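Local coordinates for protein CofB (Escherichia coli, PDB 5AX6) that is the trimeric minor pilin of the type IVb CFA/III pilus of enterotoxigenic bacteria and probably takes part in pilus assembly, at residues I381-Q386 and V480-W485; A403-I408 and T442-N447; Y454-M459 and Y472-F477. All blocks are in the same frame, centred on the assembly; numbering follows the deposited sequence.

Interaction 1: I381-Q386 and V480-W485; sequences IELNVQ and VNITTW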
loop_
_atom_site.group_PDB
_atom_site.type_symbol
_atom_site.label_atom_id
_atom_site.label_comp_id
_atom_site.label_asym_id
_atom_site.label_seq_id
_atom_site.Cartn_x
_atom_site.Cartn_y
_atom_site.Cartn_z
ATOM N N ILE A 381 -30.291 5.521 35.632
ATOM C CA ILE A 381 -29.815 5.019 34.359
ATOM C C ILE A 381 -28.459 4.372 34.590
ATOM O O ILE A 381 -27.539 4.995 35.113
ATOM C CB ILE A 381 -29.720 6.148 33.287
ATOM C CG1 ILE A 381 -31.101 6.756 33.026
ATOM C CG2 ILE A 381 -29.100 5.591 31.983
ATOM C CD1 ILE A 381 -31.088 8.029 32.144
ATOM N N GLU A 382 -28.334 3.098 34.244
ATOM C CA GLU A 382 -27.071 2.417 34.467
ATOM C C GLU A 382 -26.562 1.821 33.167
ATOM O O GLU A 382 -27.331 1.246 32.403
ATOM C CB GLU A 382 -27.214 1.328 35.543
ATOM C CG GLU A 382 -25.899 0.623 35.841
ATOM C CD GLU A 382 -25.942 -0.252 37.097
ATOM O OE1 GLU A 382 -26.839 -0.049 37.948
ATOM O OE2 GLU A 382 -25.065 -1.137 37.225
ATOM N N LEU A 383 -25.269 1.972 32.919
ATOM C CA LEU A 383 -24.658 1.502 31.676
ATOM C C LEU A 383 -23.331 0.842 31.997
ATOM O O LEU A 383 -22.691 1.198 32.975
ATOM C CB LEU A 383 -24.441 2.670 30.698
ATOM C CG LEU A 383 -25.658 3.465 30.213
ATOM C CD1 LEU A 383 -25.210 4.707 29.435
ATOM C CD2 LEU A 383 -26.552 2.590 29.349
ATOM N N ASN A 384 -22.916 -0.117 31.174
ATOM C CA ASN A 384 -21.579 -0.682 31.290
ATOM C C ASN A 384 -20.530 0.310 30.828
ATOM O O ASN A 384 -20.723 0.985 29.819
ATOM C CB ASN A 384 -21.470 -1.969 30.468
ATOM C CG ASN A 384 -22.334 -3.077 31.023
ATOM O OD1 ASN A 384 -22.342 -3.317 32.227
ATOM N ND2 ASN A 384 -23.071 -3.749 30.155
ATOM N N VAL A 385 -19.430 0.409 31.567
ATOM C CA VAL A 385 -18.345 1.301 31.183
ATOM C C VAL A 385 -17.667 0.732 29.944
ATOM O O VAL A 385 -17.412 -0.471 29.858
ATOM C CB VAL A 385 -17.318 1.499 32.327
ATOM C CG1 VAL A 385 -16.145 2.354 31.848
ATOM C CG2 VAL A 385 -17.991 2.168 33.520
ATOM N N GLN A 386 -17.412 1.593 28.967
ATOM C CA GLN A 386 -16.856 1.146 27.692
ATOM C C GLN A 386 -15.383 0.832 27.825
ATOM O O GLN A 386 -14.714 1.336 28.729
ATOM C CB GLN A 386 -17.059 2.215 26.611
ATOM C CG GLN A 386 -16.362 3.543 26.910
ATOM C CD GLN A 386 -17.230 4.511 27.728
ATOM O OE1 GLN A 386 -17.990 4.100 28.604
ATOM N NE2 GLN A 386 -17.109 5.799 27.443
ATOM N N VAL A 480 -32.615 12.589 28.979
ATOM C CA VAL A 480 -31.316 13.141 28.655
ATOM C C VAL A 480 -30.768 12.516 27.388
ATOM O O VAL A 480 -31.102 11.376 27.060
ATOM C CB VAL A 480 -30.296 12.899 29.794
ATOM C CG1 VAL A 480 -30.610 13.775 30.998
ATOM C CG2 VAL A 480 -30.223 11.398 30.151
ATOM N N ASN A 481 -29.929 13.274 26.690
ATOM C CA ASN A 481 -29.037 12.717 25.687
ATOM C C ASN A 481 -27.685 12.464 26.324
ATOM O O ASN A 481 -27.053 13.398 26.823
ATOM C CB ASN A 481 -28.913 13.664 24.487
ATOM C CG ASN A 481 -30.231 13.813 23.743
ATOM O OD1 ASN A 481 -30.761 14.917 23.591
ATOM N ND2 ASN A 481 -30.767 12.699 23.299
ATOM N N ILE A 482 -27.267 11.198 26.310
ATOM C CA ILE A 482 -26.045 10.742 26.949
ATOM C C ILE A 482 -24.992 10.618 25.881
ATOM O O ILE A 482 -25.235 9.987 24.858
ATOM C CB ILE A 482 -26.262 9.379 27.651
ATOM C CG1 ILE A 482 -27.210 9.566 28.842
ATOM C CG2 ILE A 482 -24.937 8.753 28.082
ATOM C CD1 ILE A 482 -27.843 8.270 29.309
ATOM N N THR A 483 -23.846 11.258 26.105
ATOM C CA THR A 483 -22.707 11.172 25.199
ATOM C C THR A 483 -21.622 10.345 25.863
ATOM O O THR A 483 -21.276 10.602 27.011
ATOM C CB THR A 483 -22.122 12.570 24.856
ATOM O OG1 THR A 483 -23.170 13.434 24.411
ATOM C CG2 THR A 483 -21.054 12.451 23.762
ATOM N N THR A 484 -21.081 9.367 25.145
ATOM C CA THR A 484 -20.017 8.534 25.672
ATOM C C THR A 484 -18.833 8.552 24.712
ATOM O O THR A 484 -19.023 8.527 23.489
ATOM C CB THR A 484 -20.494 7.079 25.882
ATOM O OG1 THR A 484 -20.855 6.490 24.621
ATOM C CG2 THR A 484 -21.685 7.043 26.830
ATOM N N TRP A 485 -17.615 8.595 25.256
ATOM C CA TRP A 485 -16.423 8.624 24.413
ATOM C C TRP A 485 -15.222 8.288 25.293
ATOM O O TRP A 485 -15.386 8.063 26.486
ATOM C CB TRP A 485 -16.260 9.994 23.716
ATOM C CG TRP A 485 -15.837 11.163 24.591
ATOM C CD1 TRP A 485 -14.605 11.763 24.604
ATOM C CD2 TRP A 485 -16.644 11.886 25.545
ATOM N NE1 TRP A 485 -14.599 12.800 25.508
ATOM C CE2 TRP A 485 -15.827 12.894 26.099
ATOM C CE3 TRP A 485 -17.973 11.777 25.979
ATOM C CZ2 TRP A 485 -16.293 13.788 27.074
ATOM C CZ3 TRP A 485 -18.431 12.666 26.959
ATOM C CH2 TRP A 485 -17.589 13.661 27.486
#
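Ile381 and Ile482 reach for each other tip to tip, with Ile381 CG2 4.0 Å from Ile482 CD1. The other branch of Ile381 does different work: its CD1 slides past Val480 and lies 4.0 Å from Val480 CG2. Ile381 is thus a forked bump, one prong for each of two residues on the facing strand. Ile482 is forked too. Its CD1 goes to Ile381, while its CG2 comes within 4.3 Å of Leu383 CD1. Ile381 thus spans Val480 and Ile482, and Ile482 spans Ile381 and Leu383; Leu383 meets Ile482 alone. At the far end the filling turns polar. The Gln386 chain bends at chi2 (-89°), and its NE2 gives a weak hydrogen bond to Trp485 O, 3.0 Å away. NE2 also rests 3.9 Å from Thr484 CB. The same nitrogen bonds to Arg400 O, and Gln386 OE1 accepts from Trp453 NE1, so the buried amide is held at both polar atoms. The two strands run nearly parallel, at 20°, but their axes stay 11.3 Å apart. This is face-to-face packing of two layers, as in a beta sandwich, within the C-terminal domain of CofB.

Interaction 2: A403-I408 and T442-N447; sequences ASIASI and TAIQVN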
loop_
_atom_site.group_PDB
_atom_site.type_symbol
_atom_site.label_atom_id
_atom_site.label_comp_id
_atom_site.label_asym_id
_atom_site.label_seq_id
_atom_site.Cartn_x
_atom_site.Cartn_y
_atom_site.Cartn_z
ATOM N N ALA A 403 -24.207 13.964 30.202
ATOM C CA ALA A 403 -25.655 13.928 29.994
ATOM C C ALA A 403 -26.169 15.358 29.812
ATOM O O ALA A 403 -25.842 16.232 30.607
ATOM C CB ALA A 403 -26.359 13.246 31.173
ATOM N N SER A 404 -26.926 15.600 28.741
ATOM C CA SER A 404 -27.531 16.910 28.487
ATOM C C SER A 404 -29.046 16.769 28.529
ATOM O O SER A 404 -29.577 15.733 28.130
ATOM C CB SER A 404 -27.096 17.469 27.128
ATOM O OG SER A 404 -25.684 17.532 27.025
ATOM N N ILE A 405 -29.747 17.791 29.014
ATOM C CA ILE A 405 -31.190 17.685 29.147
ATOM C C ILE A 405 -31.900 17.667 27.790
ATOM O O ILE A 405 -31.638 18.513 26.930
ATOM C CB ILE A 405 -31.772 18.836 29.981
ATOM C CG1 ILE A 405 -31.112 18.877 31.356
ATOM C CG2 ILE A 405 -33.290 18.663 30.078
ATOM C CD1 ILE A 405 -31.618 20.005 32.248
ATOM N N ALA A 406 -32.802 16.704 27.602
ATOM C CA ALA A 406 -33.518 16.568 26.336
ATOM C C ALA A 406 -34.994 16.957 26.459
ATOM O O ALA A 406 -35.571 17.493 25.518
ATOM C CB ALA A 406 -33.387 15.144 25.805
ATOM N N SER A 407 -35.604 16.666 27.605
ATOM C CA SER A 407 -36.965 17.141 27.928
ATOM C C SER A 407 -37.108 17.177 29.439
ATOM O O SER A 407 -36.513 16.357 30.123
ATOM C CB SER A 407 -38.050 16.240 27.324
ATOM O OG SER A 407 -38.250 16.525 25.951
ATOM N N ILE A 408 -37.892 18.115 29.965
ATOM C CA ILE A 408 -38.041 18.231 31.408
ATOM C C ILE A 408 -39.304 19.010 31.725
ATOM O O ILE A 408 -39.486 20.121 31.236
ATOM C CB ILE A 408 -36.810 18.927 32.066
ATOM C CG1 ILE A 408 -36.998 19.048 33.581
ATOM C CG2 ILE A 408 -36.557 20.311 31.453
ATOM C CD1 ILE A 408 -35.794 19.691 34.302
ATOM N N THR A 442 -33.041 20.937 37.919
ATOM C CA THR A 442 -32.597 19.569 38.123
ATOM C C THR A 442 -31.088 19.506 38.302
ATOM O O THR A 442 -30.331 20.252 37.666
ATOM C CB THR A 442 -33.020 18.650 36.942
ATOM O OG1 THR A 442 -32.531 17.322 37.169
ATOM C CG2 THR A 442 -32.446 19.157 35.630
ATOM N N ALA A 443 -30.665 18.617 39.190
ATOM C CA ALA A 443 -29.264 18.302 39.366
ATOM C C ALA A 443 -29.027 16.900 38.833
ATOM O O ALA A 443 -29.605 15.934 39.335
ATOM C CB ALA A 443 -28.861 18.405 40.849
ATOM N N ILE A 444 -28.182 16.788 37.811
ATOM C CA ILE A 444 -27.912 15.496 37.204
ATOM C C ILE A 444 -26.478 15.106 37.516
ATOM O O ILE A 444 -25.542 15.853 37.243
ATOM C CB ILE A 444 -28.162 15.513 35.681
ATOM C CG1 ILE A 444 -29.654 15.786 35.413
ATOM C CG2 ILE A 444 -27.775 14.171 35.074
ATOM C CD1 ILE A 444 -29.998 16.262 33.982
ATOM N N GLN A 445 -26.323 13.935 38.116
ATOM C CA GLN A 445 -25.025 13.463 38.567
ATOM C C GLN A 445 -24.625 12.214 37.801
ATOM O O GLN A 445 -25.470 11.368 37.497
ATOM C CB GLN A 445 -25.064 13.163 40.071
ATOM C CG GLN A 445 -23.711 12.862 40.720
ATOM C CD GLN A 445 -23.820 12.883 42.241
ATOM O OE1 GLN A 445 -24.076 13.929 42.840
ATOM N NE2 GLN A 445 -23.652 11.729 42.863
ATOM N N VAL A 446 -23.339 12.114 37.496
ATOM C CA VAL A 446 -22.785 10.942 36.850
ATOM C C VAL A 446 -21.667 10.409 37.710
ATOM O O VAL A 446 -20.749 11.153 38.064
ATOM C CB VAL A 446 -22.249 11.267 35.432
ATOM C CG1 VAL A 446 -21.451 10.085 34.867
ATOM C CG2 VAL A 446 -23.423 11.654 34.503
ATOM N N ASN A 447 -21.745 9.121 38.014
ATOM C CA ASN A 447 -20.733 8.422 38.786
ATOM C C ASN A 447 -20.326 7.139 38.080
ATOM O O ASN A 447 -21.019 6.683 37.179
ATOM C CB ASN A 447 -21.253 8.106 40.191
ATOM C CG ASN A 447 -21.693 9.354 40.931
ATOM O OD1 ASN A 447 -22.893 9.636 41.055
ATOM N ND2 ASN A 447 -20.722 10.124 41.401
#
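Thr442 CG2 is the point on which two isoleucines converge. Ile405 CD1 meets it tip to tip at 3.6 Å. Ile408 CD1 comes in obliquely and also stops 3.6 Å from Thr442 CG2. The threonine can offer its methyl because OG1 is turned anti to the backbone N (chi1 178°), and that hydroxyl is satisfied by Thr458 O. Ile408 is extended, with CG1 anti to its own backbone N (chi1 180°). One methyl thus receives the ends of two side chains, and this is the tight part of the contact.

Packing becomes looser away from Thr442. Ile405 CG1 lies 3.9 Å from Ile444 CD1. Ile444 then turns its CG2 to the small Ala403, whose CB is 4.3 Å away. Beyond this pair Val446 still points toward the other strand, but its side chain comes no nearer than 4.7 Å. The segment ends at the partly exposed Asn447, which takes no part in the packing. Its OD1 instead accepts a hydrogen bond from Gln445 NE2 at 2.9 Å, in the carbonyl plane and on a lone pair.

The strand axes approach to 8.7 Å, and their directions differ by 146°. A classic beta bulge, with Ala406 and Ser407 both facing Ser479, interrupts the regular strand between Ile405 and Ile408. Strand 398-409 is bonded to strand 478-487 in one sheet, and strand 438-448 to strand 452-463 in the other. Both edges continue into neighbouring copies: Ile408 pairs with a strand of the second subunit and Thr442 with a strand of the third. The contact therefore joins the two layers beside the subunit interfaces.

Interaction 3: Y454-M459 and Y472-F477; sequences YITATM and YLNPKF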
loop_
_atom_site.group_PDB
_atom_site.type_symbol
_atom_site.label_atom_id
_atom_site.label_comp_id
_atom_site.label_asym_id
_atom_site.label_seq_id
_atom_site.Cartn_x
_atom_site.Cartn_y
_atom_site.Cartn_z
ATOM N N TYR A 454 -23.265 5.237 36.532
ATOM C CA TYR A 454 -24.540 5.510 37.182
ATOM C C TYR A 454 -24.978 6.933 36.933
ATOM O O TYR A 454 -24.261 7.861 37.275
ATOM C CB TYR A 454 -24.450 5.278 38.688
ATOM C CG TYR A 454 -23.952 3.903 39.055
ATOM C CD1 TYR A 454 -24.826 2.824 39.126
ATOM C CD2 TYR A 454 -22.611 3.688 39.327
ATOM C CE1 TYR A 454 -24.360 1.552 39.467
ATOM C CE2 TYR A 454 -22.144 2.424 39.669
ATOM C CZ TYR A 454 -23.027 1.369 39.738
ATOM O OH TYR A 454 -22.560 0.122 40.085
ATOM N N ILE A 455 -26.160 7.100 36.350
ATOM C CA ILE A 455 -26.678 8.430 36.097
ATOM C C ILE A 455 -27.945 8.601 36.905
ATOM O O ILE A 455 -28.879 7.801 36.790
ATOM C CB ILE A 455 -26.975 8.690 34.599
ATOM C CG1 ILE A 455 -25.721 8.453 33.745
ATOM C CG2 ILE A 455 -27.406 10.134 34.407
ATOM C CD1 ILE A 455 -25.667 7.106 33.043
ATOM N N THR A 456 -27.967 9.637 37.740
ATOM C CA THR A 456 -29.119 9.890 38.597
ATOM C C THR A 456 -29.445 11.362 38.581
ATOM O O THR A 456 -28.645 12.168 38.113
ATOM C CB THR A 456 -28.865 9.461 40.041
ATOM O OG1 THR A 456 -27.719 10.172 40.541
ATOM C CG2 THR A 456 -28.618 7.965 40.108
ATOM N N ALA A 457 -30.614 11.712 39.103
ATOM C CA ALA A 457 -31.078 13.088 39.043
ATOM C C ALA A 457 -32.084 13.394 40.133
ATOM O O ALA A 457 -32.924 12.552 40.468
ATOM C CB ALA A 457 -31.701 13.372 37.669
ATOM N N THR A 458 -32.016 14.604 40.675
ATOM C CA THR A 458 -33.128 15.112 41.473
ATOM C C THR A 458 -33.745 16.294 40.743
ATOM O O THR A 458 -33.047 17.017 40.032
ATOM C CB THR A 458 -32.692 15.544 42.894
ATOM O OG1 THR A 458 -31.685 16.559 42.792
ATOM C CG2 THR A 458 -32.125 14.358 43.655
ATOM N N MET A 459 -35.051 16.477 40.916
ATOM C CA MET A 459 -35.761 17.621 40.359
ATOM C C MET A 459 -36.566 18.296 41.458
ATOM O O MET A 459 -37.233 17.620 42.233
ATOM C CB MET A 459 -36.703 17.193 39.225
ATOM C CG MET A 459 -37.504 18.352 38.602
ATOM S SD MET A 459 -38.788 17.801 37.445
ATOM C CE MET A 459 -37.868 16.522 36.602
ATOM N N TYR A 472 -38.053 15.344 43.433
ATOM C CA TYR A 472 -38.258 14.067 42.765
ATOM C C TYR A 472 -36.918 13.379 42.494
ATOM O O TYR A 472 -35.918 14.051 42.188
ATOM C CB TYR A 472 -39.004 14.254 41.437
ATOM C CG TYR A 472 -40.389 14.861 41.518
ATOM C CD1 TYR A 472 -41.320 14.437 42.464
ATOM C CD2 TYR A 472 -40.776 15.847 40.612
ATOM C CE1 TYR A 472 -42.599 15.003 42.514
ATOM C CE2 TYR A 472 -42.031 16.413 40.653
ATOM C CZ TYR A 472 -42.943 15.987 41.601
ATOM O OH TYR A 472 -44.193 16.555 41.614
ATOM N N LEU A 473 -36.911 12.048 42.591
ATOM C CA LEU A 473 -35.745 11.230 42.275
ATOM C C LEU A 473 -35.906 10.484 40.952
ATOM O O LEU A 473 -36.891 9.782 40.753
ATOM C CB LEU A 473 -35.488 10.213 43.392
ATOM C CG LEU A 473 -34.368 9.207 43.125
ATOM C CD1 LEU A 473 -33.012 9.910 43.129
ATOM C CD2 LEU A 473 -34.390 8.070 44.148
ATOM N N ASN A 474 -34.930 10.625 40.056
ATOM C CA ASN A 474 -34.903 9.874 38.797
ATOM C C ASN A 474 -36.252 9.729 38.094
ATOM O O ASN A 474 -36.715 8.610 37.863
ATOM C CB ASN A 474 -34.333 8.476 39.039
ATOM C CG ASN A 474 -32.948 8.509 39.649
ATOM O OD1 ASN A 474 -32.171 9.437 39.415
ATOM N ND2 ASN A 474 -32.631 7.492 40.450
ATOM N N PRO A 475 -36.884 10.853 37.748
ATOM C CA PRO A 475 -38.253 10.858 37.216
ATOM C C PRO A 475 -38.373 10.549 35.713
ATOM O O PRO A 475 -37.520 10.957 34.924
ATOM C CB PRO A 475 -38.727 12.284 37.497
ATOM C CG PRO A 475 -37.497 13.101 37.554
ATOM C CD PRO A 475 -36.346 12.212 37.931
ATOM N N LYS A 476 -39.437 9.843 35.337
ATOM C CA LYS A 476 -39.690 9.510 33.932
ATOM C C LYS A 476 -39.995 10.747 33.100
ATOM O O LYS A 476 -40.020 10.677 31.863
ATOM C CB LYS A 476 -40.858 8.527 33.806
ATOM C CG LYS A 476 -42.154 9.085 34.393
ATOM C CD LYS A 476 -43.346 8.207 34.068
ATOM C CE LYS A 476 -44.622 8.806 34.662
ATOM N NZ LYS A 476 -45.785 7.888 34.559
ATOM N N PHE A 477 -40.255 11.871 33.763
ATOM C CA PHE A 477 -40.500 13.110 33.031
ATOM C C PHE A 477 -39.263 14.011 33.013
ATOM O O PHE A 477 -39.357 15.244 32.936
ATOM C CB PHE A 477 -41.723 13.860 33.591
ATOM C CG PHE A 477 -41.833 13.852 35.095
ATOM C CD1 PHE A 477 -41.164 14.799 35.859
ATOM C CD2 PHE A 477 -42.648 12.922 35.742
ATOM C CE1 PHE A 477 -41.288 14.809 37.254
ATOM C CE2 PHE A 477 -42.771 12.924 37.136
ATOM C CZ PHE A 477 -42.093 13.869 37.883
#
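Met459 SD lies in the plane of the Phe477 ring, at its edge, 5.2 Å from the ring centre, a Met-aromatic contact. Tyr472 CD2 lies at the edge of the same ring, also in plane. One face of Phe477 carries Pro475 CB, 3.6 Å above the plane and offset toward the rim. Met459 SD also sits at the edge of the Tyr472 ring. The thioether bends at chi3 (-42°), and its methyl CE lies 3.6 Å from Pro475 CG. Tyr472, Pro475 and Phe477 thus all touch the end of Met459.

Met459 and Tyr472 form a hydrogen-bonded antiparallel pair. Thr458 and Leu473 follow as a non-hydrogen-bonded pair. Asn474 then ends the ladder with two bonds to Ala457. Its backbone N gives a nearly straight bond to Ala457 O, 2.8 Å long. Its side-chain OD1 takes Ala457 N at 2.8 Å, nearly along the C=O axis, while ND2 binds Lys378 O. An alanine here would probably leave Ala457 N and Lys378 O without these side-chain mates, though the backbone bond to Ala457 O would remain.

The segments belong to the hairpin of strands 452-463 and 468-473. Strand 438-448 flanks strand 452-463, with Ala457 touching Ile444. From strand 398-409, Ile408 packs on Met459 and Val409 on Phe477.

How the interactions relate
From the N terminus, the chain first passes 381-386, which stays open until 480-485 closes interaction 1 near the C terminus. The other two contacts nest inside that long loop. Interaction 2 closes when 442-447 returns to 403-408, and interaction 3 then opens at 454-459 and closes at 472-477, so these two lie in series. Strands 398-409 and 478-487 are neighbours in one sheet. Strands 381-384 and 438-448 both pair with 452-463 in the other, which also holds 468-473. Interactions 1 and 2 join the two sheets, whereas interaction 3 ties a hairpin within the second.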